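Local structure of OxyA protein (Actinoplanes teichomyceticus, 5HH3) at residues B[274-279]-B[355-359]; B[147-151]-B[240-244]; B[71-77]-B[290-295]. The protein is a heme-dependent cytochrome P450 that probably cross-links phenolic side chains of a peptide during the biosynthesis of a glycopeptide antibiotic. All coordinates share one frame; numbering follows the deposited sequence.

From the N terminus, residues 71-77 come first and open the largest loop. It closes at 290-295, where interaction 3 joins an edge strand to its neighbour in the mixed sheet. Interaction 2 lies wholly within that loop. It opens at 147-151 on helix 142-159 and closes at 240-244 on the long helix 225-256. Interaction 1 opens later, at 274-279, so it follows interaction 2 in series. It ends at 355-359, after interaction 3 has closed, so these two cross. It joins helix 274-282 to helix 351-368. Interactions 1 and 2 touch: V357 packs on V243 and V150. Interaction 3 lies about 31 Å from interaction 1 and 30 Å from interaction 2, between centres. All three reach the heme.

Interaction 1: residues B[274-279]-B[355-359]; sequences WLDEVI and ELVFR
L275 is the side chain that reaches across to E355, F358 and R359. Its CB lies 3.9 Å above one face of the W274 ring, toward the rim. With CG anti to the backbone N (chi1 178°), the branch is directed at helix 351-368 and its two methyls part there. CD1 meets F358 CB at 3.8 Å, and the two side chains cross at about a right angle. CD2 sits 3.7 Å from E355 O and also touches CB of E355 and of R359. That carbonyl is already used by R359 N within its own helix.

W274 flanks this packing. Its CH2 brings the ring edge 3.9 Å from F358 O, which lies in the ring plane. At the other end, I279 CD1 comes to the edge of the F358 ring, 4.4 Å from F358 CD2. F358 itself stacks on F246 and touches the heme.

The polar margin is like-charged: D276 OD1 is 4.4 Å from E355 OE1. R351 forms a salt bridge with E355 OE1, which would soften any repulsion. On helix 274-282, E277 pairs with R280 and R333, as in the ExxR motif of the P450 K helix. The contact with the L helix (351-368) is mostly apolar packing, with an acidic pair at its margin. Side chains bridge segments whose axes stay 11.0 Å apart, so it rests on van der Waals contacts rather than polar bonds.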
loop_
_atom_site.group_PDB
_atom_site.type_symbol
_atom_site.label_atom_id
_atom_site.label_comp_id
_atom_site.label_asym_id
_atom_site.label_seq_id
_atom_site.Cartn_x
_atom_site.Cartn_y
_atom_site.Cartn_z
ATOM N N TRP B 274 -25.039 28.405 4.568
ATOM C CA TRP B 274 -24.289 28.332 3.299
ATOM C C TRP B 274 -23.033 27.443 3.359
ATOM O O TRP B 274 -22.713 26.755 2.387
ATOM C CB TRP B 274 -23.895 29.742 2.818
ATOM C CG TRP B 274 -22.856 30.417 3.667
ATOM C CD1 TRP B 274 -23.070 31.258 4.727
ATOM C CD2 TRP B 274 -21.447 30.323 3.517
ATOM N NE1 TRP B 274 -21.883 31.661 5.263
ATOM C CE2 TRP B 274 -20.865 31.112 4.536
ATOM C CE3 TRP B 274 -20.611 29.630 2.637
ATOM C CZ2 TRP B 274 -19.492 31.233 4.693
ATOM C CZ3 TRP B 274 -19.239 29.754 2.799
ATOM C CH2 TRP B 274 -18.697 30.552 3.817
ATOM N N LEU B 275 -22.320 27.477 4.488
ATOM C CA LEU B 275 -21.065 26.752 4.612
ATOM C C LEU B 275 -21.297 25.246 4.649
ATOM O O LEU B 275 -20.532 24.513 4.054
ATOM C CB LEU B 275 -20.260 27.197 5.829
ATOM C CG LEU B 275 -18.947 26.454 6.058
ATOM C CD1 LEU B 275 -18.030 26.538 4.855
ATOM C CD2 LEU B 275 -18.250 26.976 7.303
ATOM N N ASP B 276 -22.349 24.799 5.331
ATOM C CA ASP B 276 -22.702 23.371 5.312
ATOM C C ASP B 276 -22.955 22.845 3.894
ATOM O O ASP B 276 -22.585 21.723 3.612
ATOM C CB ASP B 276 -23.917 23.080 6.179
ATOM C CG ASP B 276 -23.630 23.237 7.657
ATOM O OD1 ASP B 276 -22.518 22.897 8.092
ATOM O OD2 ASP B 276 -24.533 23.698 8.377
ATOM N N GLU B 277 -23.577 23.653 3.023
ATOM C CA GLU B 277 -23.760 23.260 1.614
ATOM C C GLU B 277 -22.447 23.223 0.821
ATOM O O GLU B 277 -22.237 22.322 0.023
ATOM C CB GLU B 277 -24.774 24.164 0.914
ATOM C CG GLU B 277 -24.978 23.885 -0.569
ATOM C CD GLU B 277 -25.683 22.582 -0.879
ATOM O OE1 GLU B 277 -25.868 22.316 -2.083
ATOM O OE2 GLU B 277 -26.060 21.802 0.041
ATOM N N VAL B 278 -21.571 24.189 1.033
ATOM C CA VAL B 278 -20.286 24.218 0.336
ATOM C C VAL B 278 -19.477 22.995 0.729
ATOM O O VAL B 278 -18.897 22.333 -0.127
ATOM C CB VAL B 278 -19.486 25.504 0.631
ATOM C CG1 VAL B 278 -18.108 25.469 -0.037
ATOM C CG2 VAL B 278 -20.241 26.721 0.142
ATOM N N ILE B 279 -19.448 22.702 2.033
ATOM C CA ILE B 279 -18.753 21.520 2.548
ATOM C C ILE B 279 -19.357 20.207 2.010
ATOM O O ILE B 279 -18.617 19.327 1.559
ATOM C CB ILE B 279 -18.714 21.511 4.097
ATOM C CG1 ILE B 279 -17.770 22.609 4.598
ATOM C CG2 ILE B 279 -18.278 20.142 4.597
ATOM C CD1 ILE B 279 -17.885 22.957 6.071
ATOM N N GLU B 355 -13.808 25.125 10.095
ATOM C CA GLU B 355 -14.993 25.910 9.748
ATOM C C GLU B 355 -14.824 27.397 9.964
ATOM O O GLU B 355 -15.345 28.180 9.172
ATOM C CB GLU B 355 -16.238 25.424 10.488
ATOM C CG GLU B 355 -16.730 24.076 9.972
ATOM C CD GLU B 355 -17.963 23.563 10.694
ATOM O OE1 GLU B 355 -18.671 22.703 10.138
ATOM O OE2 GLU B 355 -18.222 23.981 11.836
ATOM N N LEU B 356 -14.130 27.785 11.033
ATOM C CA LEU B 356 -13.817 29.197 11.302
ATOM C C LEU B 356 -12.987 29.820 10.171
ATOM O O LEU B 356 -13.262 30.938 9.733
ATOM C CB LEU B 356 -13.058 29.340 12.629
ATOM C CG LEU B 356 -12.520 30.733 12.961
ATOM C CD1 LEU B 356 -13.686 31.723 13.057
ATOM C CD2 LEU B 356 -11.707 30.735 14.247
ATOM N N VAL B 357 -11.969 29.093 9.723
ATOM C CA VAL B 357 -11.152 29.528 8.598
ATOM C C VAL B 357 -12.005 29.676 7.317
ATOM O O VAL B 357 -11.890 30.670 6.635
ATOM C CB VAL B 357 -9.932 28.603 8.369
ATOM C CG1 VAL B 357 -9.198 28.955 7.074
ATOM C CG2 VAL B 357 -8.970 28.715 9.545
ATOM N N PHE B 358 -12.877 28.712 7.037
ATOM C CA PHE B 358 -13.672 28.732 5.814
ATOM C C PHE B 358 -14.729 29.818 5.863
ATOM O O PHE B 358 -14.923 30.526 4.872
ATOM C CB PHE B 358 -14.366 27.398 5.547
ATOM C CG PHE B 358 -13.449 26.194 5.505
ATOM C CD1 PHE B 358 -12.112 26.293 5.147
ATOM C CD2 PHE B 358 -13.961 24.930 5.818
ATOM C CE1 PHE B 358 -11.302 25.140 5.105
ATOM C CE2 PHE B 358 -13.162 23.793 5.780
ATOM C CZ PHE B 358 -11.838 23.894 5.417
ATOM N N ARG B 359 -15.392 29.929 7.022
ATOM C CA ARG B 359 -16.444 30.928 7.281
ATOM C C ARG B 359 -15.912 32.349 7.129
ATOM O O ARG B 359 -16.660 33.259 6.812
ATOM C CB ARG B 359 -17.044 30.744 8.699
ATOM C CG ARG B 359 -17.796 31.946 9.278
ATOM C CD ARG B 359 -18.596 31.585 10.524
ATOM N NE ARG B 359 -18.073 30.393 11.170
ATOM C CZ ARG B 359 -17.386 30.392 12.307
ATOM N NH1 ARG B 359 -17.137 31.523 12.942
ATOM N NH2 ARG B 359 -16.952 29.250 12.796
#

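Interaction 2: residues B[147-151]-B[240-244]; sequences GWSVA and ADQVA. With HEM (protoporphyrin IX containing Fe), chain G.
W148 and A244 make the tight part of this helix crossing. The A244 methyl CB lies over the centre of the five-membered ring of W148, 3.4 Å from its centroid and 12° off the normal, a CH-pi contact. Beside it, G147 and A244 bring their CA atoms within 4.0 Å, and G147 O faces A244 CA. A151 packs one turn further on: A151 CB is 3.2 Å from A240 O and 3.7 Å from V243 CG1. Small residues let the two backbones come this close.

The looser side is partly exposed. There D241 OD1 stands at the edge of the W148 ring, in its plane, 3.5 Å from CZ2. The other carboxylate oxygen, OD2, is held by R245 in a salt bridge.

Helix 225-256 also serves the heme. V243 is split between the two jobs, with CG1 on A151 and CG2 3.7 Å from the vinyl carbon CAB of the heme. Q242 points away from helix 142-159. Its NE2 donates to the water on the iron at 3.0 Å and also to D285. The helix is thus packed mainly by apolar contacts on one side, while the Q242 amide, itself held by D285, probably helps to position the water ligand.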
loop_
_atom_site.group_PDB
_atom_site.type_symbol
_atom_site.label_atom_id
_atom_site.label_comp_id
_atom_site.label_asym_id
_atom_site.label_seq_id
_atom_site.Cartn_x
_atom_site.Cartn_y
_atom_site.Cartn_z
ATOM N N GLY B 147 -5.015 29.194 -0.844
ATOM C CA GLY B 147 -5.126 27.990 -0.031
ATOM C C GLY B 147 -4.021 27.842 0.995
ATOM O O GLY B 147 -4.279 27.822 2.211
ATOM N N TRP B 148 -2.782 27.781 0.516
ATOM C CA TRP B 148 -1.648 27.532 1.408
ATOM C C TRP B 148 -1.243 28.730 2.270
ATOM O O TRP B 148 -0.885 28.558 3.438
ATOM C CB TRP B 148 -0.461 26.967 0.619
ATOM C CG TRP B 148 -0.684 25.518 0.434
ATOM C CD1 TRP B 148 -1.170 24.871 -0.679
ATOM C CD2 TRP B 148 -0.551 24.528 1.446
ATOM N NE1 TRP B 148 -1.293 23.539 -0.426
ATOM C CE2 TRP B 148 -0.925 23.294 0.873
ATOM C CE3 TRP B 148 -0.126 24.562 2.785
ATOM C CZ2 TRP B 148 -0.870 22.089 1.588
ATOM C CZ3 TRP B 148 -0.079 23.371 3.498
ATOM C CH2 TRP B 148 -0.442 22.145 2.893
ATOM N N SER B 149 -1.341 29.925 1.704
ATOM C CA SER B 149 -1.042 31.161 2.429
ATOM C C SER B 149 -1.924 31.261 3.663
ATOM O O SER B 149 -1.426 31.456 4.769
ATOM C CB SER B 149 -1.265 32.387 1.530
ATOM O OG SER B 149 -1.114 33.576 2.260
ATOM N N VAL B 150 -3.229 31.106 3.470
ATOM C CA VAL B 150 -4.173 31.143 4.592
ATOM C C VAL B 150 -4.007 29.936 5.527
ATOM O O VAL B 150 -3.934 30.117 6.731
ATOM C CB VAL B 150 -5.632 31.258 4.111
ATOM C CG1 VAL B 150 -6.601 31.131 5.282
ATOM C CG2 VAL B 150 -5.825 32.594 3.397
ATOM N N ALA B 151 -3.910 28.730 4.974
ATOM C CA ALA B 151 -3.822 27.514 5.819
ATOM C C ALA B 151 -2.595 27.486 6.743
ATOM O O ALA B 151 -2.726 27.212 7.932
ATOM C CB ALA B 151 -3.879 26.246 4.979
ATOM N N ALA B 240 -3.322 21.618 8.092
ATOM C CA ALA B 240 -3.060 22.689 7.127
ATOM C C ALA B 240 -3.337 22.250 5.682
ATOM O O ALA B 240 -3.900 23.016 4.906
ATOM C CB ALA B 240 -1.632 23.171 7.254
ATOM N N ASP B 241 -2.939 21.018 5.353
ATOM C CA ASP B 241 -3.214 20.400 4.046
ATOM C C ASP B 241 -4.699 20.333 3.726
ATOM O O ASP B 241 -5.115 20.751 2.629
ATOM C CB ASP B 241 -2.605 18.990 3.940
ATOM C CG ASP B 241 -2.740 18.410 2.545
ATOM O OD1 ASP B 241 -1.908 18.745 1.696
ATOM O OD2 ASP B 241 -3.694 17.649 2.286
ATOM N N GLN B 242 -5.477 19.841 4.689
ATOM C CA GLN B 242 -6.938 19.769 4.582
ATOM C C GLN B 242 -7.541 21.151 4.308
ATOM O O GLN B 242 -8.382 21.305 3.421
ATOM C CB GLN B 242 -7.567 19.200 5.859
ATOM C CG GLN B 242 -7.333 17.718 6.120
ATOM C CD GLN B 242 -8.491 16.829 5.670
ATOM O OE1 GLN B 242 -9.193 17.086 4.654
ATOM N NE2 GLN B 242 -8.695 15.759 6.413
ATOM N N VAL B 243 -7.079 22.150 5.060
ATOM C CA VAL B 243 -7.608 23.496 4.944
ATOM C C VAL B 243 -7.212 24.123 3.601
ATOM O O VAL B 243 -8.042 24.725 2.953
ATOM C CB VAL B 243 -7.158 24.384 6.113
ATOM C CG1 VAL B 243 -7.489 25.859 5.864
ATOM C CG2 VAL B 243 -7.792 23.885 7.413
ATOM N N ALA B 244 -5.943 24.004 3.215
ATOM C CA ALA B 244 -5.477 24.529 1.936
ATOM C C ALA B 244 -6.215 23.919 0.747
ATOM O O ALA B 244 -6.635 24.652 -0.166
ATOM C CB ALA B 244 -3.983 24.321 1.780
HETATM C CHA HEM G . -10.233 13.345 11.726
HETATM C CHB HEM G . -7.693 17.314 12.881
HETATM C CHC HEM G . -9.562 19.601 9.014
HETATM C CHD HEM G . -12.131 15.666 7.941
HETATM C C1A HEM G . -9.368 14.218 12.341
HETATM C C2A HEM G . -8.531 13.871 13.439
HETATM C C3A HEM G . -7.826 14.988 13.772
HETATM C C4A HEM G . -8.215 16.028 12.881
HETATM C CMA HEM G . -6.797 15.105 14.867
HETATM C CAA HEM G . -8.462 12.515 14.112
HETATM C CBA HEM G . -9.515 12.462 15.218
HETATM C CGA HEM G . -9.579 11.138 15.962
HETATM O O1A HEM G . -9.165 10.064 15.458
HETATM O O2A HEM G . -10.080 11.104 17.117
HETATM C C1B HEM G . -7.966 18.301 11.914
HETATM C C2B HEM G . -7.374 19.610 11.900
HETATM C C3B HEM G . -7.893 20.272 10.808
HETATM C C4B HEM G . -8.826 19.307 10.165
HETATM C CMB HEM G . -6.376 20.164 12.895
HETATM C CAB HEM G . -7.686 21.656 10.310
HETATM C CBB HEM G . -7.019 22.643 10.917
HETATM C C1C HEM G . -10.426 18.741 8.348
HETATM C C2C HEM G . -11.152 19.051 7.177
HETATM C C3C HEM G . -11.895 17.907 6.858
HETATM C C4C HEM G . -11.601 16.925 7.868
HETATM C CMC HEM G . -11.108 20.364 6.418
HETATM C CAC HEM G . -12.845 17.665 5.742
HETATM C CBC HEM G . -13.237 18.545 4.824
HETATM C C1D HEM G . -11.779 14.735 8.917
HETATM C C2D HEM G . -12.356 13.373 8.893
HETATM C C3D HEM G . -11.831 12.721 9.941
HETATM C C4D HEM G . -10.937 13.700 10.592
HETATM C CMD HEM G . -13.329 12.755 7.914
HETATM C CAD HEM G . -12.135 11.278 10.323
HETATM C CBD HEM G . -11.288 10.230 9.586
HETATM C CGD HEM G . -11.667 8.808 10.030
HETATM O O1D HEM G . -11.082 7.798 9.596
HETATM O O2D HEM G . -12.577 8.568 10.834
HETATM N NA HEM G . -9.176 15.547 12.019
HETATM N NB HEM G . -8.825 18.194 10.895
HETATM N NC HEM G . -10.740 17.481 8.769
HETATM N ND HEM G . -10.960 14.899 9.974
HETATM FE FE HEM G . -9.946 16.477 10.424
HETATM O O HOH W 1 -8.289 15.678 9.404
#

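Interaction 3: residues B[71-77]-B[290-295]; sequences DFSARLL and PRVATD. With HEM (protoporphyrin IX containing Fe), chain G.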
loop_
_atom_site.group_PDB
_atom_site.type_symbol
_atom_site.label_atom_id
_atom_site.label_comp_id
_atom_site.label_asym_id
_atom_site.label_seq_id
_atom_site.Cartn_x
_atom_site.Cartn_y
_atom_site.Cartn_z
ATOM N N ASP B 71 -17.672 -2.134 17.407
ATOM C CA ASP B 71 -17.150 -3.368 16.831
ATOM C C ASP B 71 -16.217 -3.161 15.646
ATOM O O ASP B 71 -16.036 -4.092 14.857
ATOM C CB ASP B 71 -18.312 -4.285 16.402
ATOM C CG ASP B 71 -19.087 -4.832 17.567
ATOM O OD1 ASP B 71 -18.537 -4.941 18.682
ATOM O OD2 ASP B 71 -20.267 -5.169 17.351
ATOM N N PHE B 72 -15.632 -1.973 15.512
ATOM C CA PHE B 72 -14.662 -1.704 14.461
ATOM C C PHE B 72 -13.437 -1.032 15.070
ATOM O O PHE B 72 -13.557 -0.258 16.015
ATOM C CB PHE B 72 -15.249 -0.819 13.351
ATOM C CG PHE B 72 -16.226 -1.519 12.449
ATOM C CD1 PHE B 72 -15.797 -2.165 11.296
ATOM C CD2 PHE B 72 -17.579 -1.520 12.748
ATOM C CE1 PHE B 72 -16.704 -2.809 10.465
ATOM C CE2 PHE B 72 -18.485 -2.164 11.921
ATOM C CZ PHE B 72 -18.045 -2.803 10.774
ATOM N N SER B 73 -12.267 -1.352 14.532
ATOM C CA SER B 73 -10.981 -0.850 15.027
ATOM C C SER B 73 -10.247 -0.158 13.906
ATOM O O SER B 73 -10.172 -0.671 12.801
ATOM C CB SER B 73 -10.105 -1.995 15.550
ATOM O OG SER B 73 -8.747 -1.579 15.699
ATOM N N ALA B 74 -9.690 1.008 14.212
ATOM C CA ALA B 74 -8.798 1.725 13.307
ATOM C C ALA B 74 -7.343 1.201 13.390
ATOM O O ALA B 74 -6.638 1.061 12.385
ATOM C CB ALA B 74 -8.860 3.204 13.662
ATOM N N ARG B 75 -6.945 0.858 14.599
ATOM C CA ARG B 75 -5.590 0.399 14.936
ATOM C C ARG B 75 -5.175 -0.912 14.287
ATOM O O ARG B 75 -4.021 -1.060 13.868
ATOM C CB ARG B 75 -5.518 0.224 16.439
ATOM C CG ARG B 75 -4.191 -0.243 17.023
ATOM C CD ARG B 75 -4.357 -0.363 18.531
ATOM N NE ARG B 75 -5.435 -1.303 18.897
ATOM C CZ ARG B 75 -5.303 -2.627 19.045
ATOM N NH1 ARG B 75 -4.132 -3.239 18.860
ATOM N NH2 ARG B 75 -6.362 -3.362 19.385
ATOM N N LEU B 76 -6.099 -1.868 14.231
ATOM C CA LEU B 76 -5.786 -3.205 13.736
ATOM C C LEU B 76 -5.500 -3.297 12.226
ATOM O O LEU B 76 -4.906 -4.296 11.773
ATOM C CB LEU B 76 -6.894 -4.198 14.116
ATOM C CG LEU B 76 -7.000 -4.655 15.571
ATOM C CD1 LEU B 76 -8.243 -5.526 15.670
ATOM C CD2 LEU B 76 -5.768 -5.407 16.082
ATOM N N LEU B 77 -5.925 -2.304 11.441
ATOM C CA LEU B 77 -5.658 -2.339 10.001
ATOM C C LEU B 77 -4.204 -1.998 9.751
ATOM O O LEU B 77 -3.435 -2.819 9.244
ATOM C CB LEU B 77 -6.545 -1.373 9.218
ATOM C CG LEU B 77 -6.356 -1.533 7.699
ATOM C CD1 LEU B 77 -7.700 -1.777 7.053
ATOM C CD2 LEU B 77 -5.618 -0.357 7.055
ATOM N N PRO B 290 -9.823 2.981 6.561
ATOM C CA PRO B 290 -10.499 1.714 6.739
ATOM C C PRO B 290 -10.453 1.174 8.167
ATOM O O PRO B 290 -9.429 1.301 8.851
ATOM C CB PRO B 290 -9.792 0.765 5.781
ATOM C CG PRO B 290 -8.721 1.540 5.111
ATOM C CD PRO B 290 -8.598 2.869 5.762
ATOM N N ARG B 291 -11.589 0.622 8.593
ATOM C CA ARG B 291 -11.772 0.041 9.897
ATOM C C ARG B 291 -11.799 -1.495 9.761
ATOM O O ARG B 291 -12.350 -2.002 8.788
ATOM C CB ARG B 291 -13.128 0.469 10.488
ATOM C CG ARG B 291 -13.468 1.963 10.559
ATOM C CD ARG B 291 -12.590 2.680 11.500
ATOM N NE ARG B 291 -13.096 3.979 11.979
ATOM C CZ ARG B 291 -12.739 5.183 11.519
ATOM N NH1 ARG B 291 -11.957 5.293 10.452
ATOM N NH2 ARG B 291 -13.217 6.284 12.104
ATOM N N VAL B 292 -11.248 -2.223 10.742
ATOM C CA VAL B 292 -11.352 -3.685 10.773
ATOM C C VAL B 292 -12.503 -4.070 11.690
ATOM O O VAL B 292 -12.581 -3.553 12.790
ATOM C CB VAL B 292 -10.077 -4.365 11.319
ATOM C CG1 VAL B 292 -10.183 -5.885 11.200
ATOM C CG2 VAL B 292 -8.852 -3.880 10.577
ATOM N N ALA B 293 -13.362 -4.989 11.242
ATOM C CA ALA B 293 -14.406 -5.585 12.108
ATOM C C ALA B 293 -13.791 -6.487 13.167
ATOM O O ALA B 293 -13.025 -7.402 12.849
ATOM C CB ALA B 293 -15.431 -6.345 11.280
ATOM N N THR B 294 -14.118 -6.215 14.422
ATOM C CA THR B 294 -13.730 -7.058 15.535
ATOM C C THR B 294 -14.871 -7.976 16.015
ATOM O O THR B 294 -14.676 -8.784 16.907
ATOM C CB THR B 294 -13.187 -6.217 16.701
ATOM O OG1 THR B 294 -14.169 -5.282 17.130
ATOM C CG2 THR B 294 -11.937 -5.484 16.273
ATOM N N ASP B 295 -16.071 -7.825 15.455
ATOM C CA ASP B 295 -17.127 -8.830 15.613
ATOM C C ASP B 295 -17.882 -8.915 14.265
ATOM O O ASP B 295 -17.723 -8.056 13.420
ATOM C CB ASP B 295 -18.052 -8.436 16.763
ATOM C CG ASP B 295 -18.900 -9.596 17.284
ATOM O OD1 ASP B 295 -18.868 -10.725 16.705
ATOM O OD2 ASP B 295 -19.617 -9.378 18.296
HETATM C CHA HEM G . -10.233 13.345 11.726
HETATM C CHB HEM G . -7.693 17.314 12.881
HETATM C CHC HEM G . -9.562 19.601 9.014
HETATM C CHD HEM G . -12.131 15.666 7.941
HETATM C C1A HEM G . -9.368 14.218 12.341
HETATM C C2A HEM G . -8.531 13.871 13.439
HETATM C C3A HEM G . -7.826 14.988 13.772
HETATM C C4A HEM G . -8.215 16.028 12.881
HETATM C CMA HEM G . -6.797 15.105 14.867
HETATM C CAA HEM G . -8.462 12.515 14.112
HETATM C CBA HEM G . -9.515 12.462 15.218
HETATM C CGA HEM G . -9.579 11.138 15.962
HETATM O O1A HEM G . -9.165 10.064 15.458
HETATM O O2A HEM G . -10.080 11.104 17.117
HETATM C C1B HEM G . -7.966 18.301 11.914
HETATM C C2B HEM G . -7.374 19.610 11.900
HETATM C C3B HEM G . -7.893 20.272 10.808
HETATM C C4B HEM G . -8.826 19.307 10.165
HETATM C CMB HEM G . -6.376 20.164 12.895
HETATM C CAB HEM G . -7.686 21.656 10.310
HETATM C CBB HEM G . -7.019 22.643 10.917
HETATM C C1C HEM G . -10.426 18.741 8.348
HETATM C C2C HEM G . -11.152 19.051 7.177
HETATM C C3C HEM G . -11.895 17.907 6.858
HETATM C C4C HEM G . -11.601 16.925 7.868
HETATM C CMC HEM G . -11.108 20.364 6.418
HETATM C CAC HEM G . -12.845 17.665 5.742
HETATM C CBC HEM G . -13.237 18.545 4.824
HETATM C C1D HEM G . -11.779 14.735 8.917
HETATM C C2D HEM G . -12.356 13.373 8.893
HETATM C C3D HEM G . -11.831 12.721 9.941
HETATM C C4D HEM G . -10.937 13.700 10.592
HETATM C CMD HEM G . -13.329 12.755 7.914
HETATM C CAD HEM G . -12.135 11.278 10.323
HETATM C CBD HEM G . -11.288 10.230 9.586
HETATM C CGD HEM G . -11.667 8.808 10.030
HETATM O O1D HEM G . -11.082 7.798 9.596
HETATM O O2D HEM G . -12.577 8.568 10.834
HETATM N NA HEM G . -9.176 15.547 12.019
HETATM N NB HEM G . -8.825 18.194 10.895
HETATM N NC HEM G . -10.740 17.481 8.769
HETATM N ND HEM G . -10.960 14.899 9.974
HETATM FE FE HEM G . -9.946 16.477 10.424
HETATM O O HOH W 1 -8.289 15.678 9.404
#
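Within this chain, strand 72-73 is the outermost strand of the mixed P450 sheet, and here it runs antiparallel to strand 291-293. S73 and V292 form the hydrogen-bonded pair: S73 N to V292 O and V292 N to S73 O are both 2.8 Å. F72 and A293 are the non-hydrogen-bonded pair, with F72 CE1 3.8 Å from A293 CB. T294 N extends the pairing to D71 O at 2.9 Å, from 41° above the carbonyl plane.

After the strand the chain turns into a short, weakly bonded helix. S73 OG makes a capping bond from L76 N at 3.0 Å, and is also bonded to D95. The turn folds back over V292, whose CG2 meets L77 N, while L77 CD1 rests on P290 CB at 3.5 Å. L76 is also met by the second subunit, where N190 bonds its carbonyl.

R291 bends at chi2 (-66°) toward the heme. NH1 reaches O1D at 2.8 Å, nearly straight at 175°, and NH2 reaches O2D at 2.7 Å. This two-pronged grip holds the carboxylate carbon in the guanidinium plane. NH1 also donates to H289 O. An arginine on a sheet strand bound to a heme propionate is a familiar feature of the cytochrome P450 heme site.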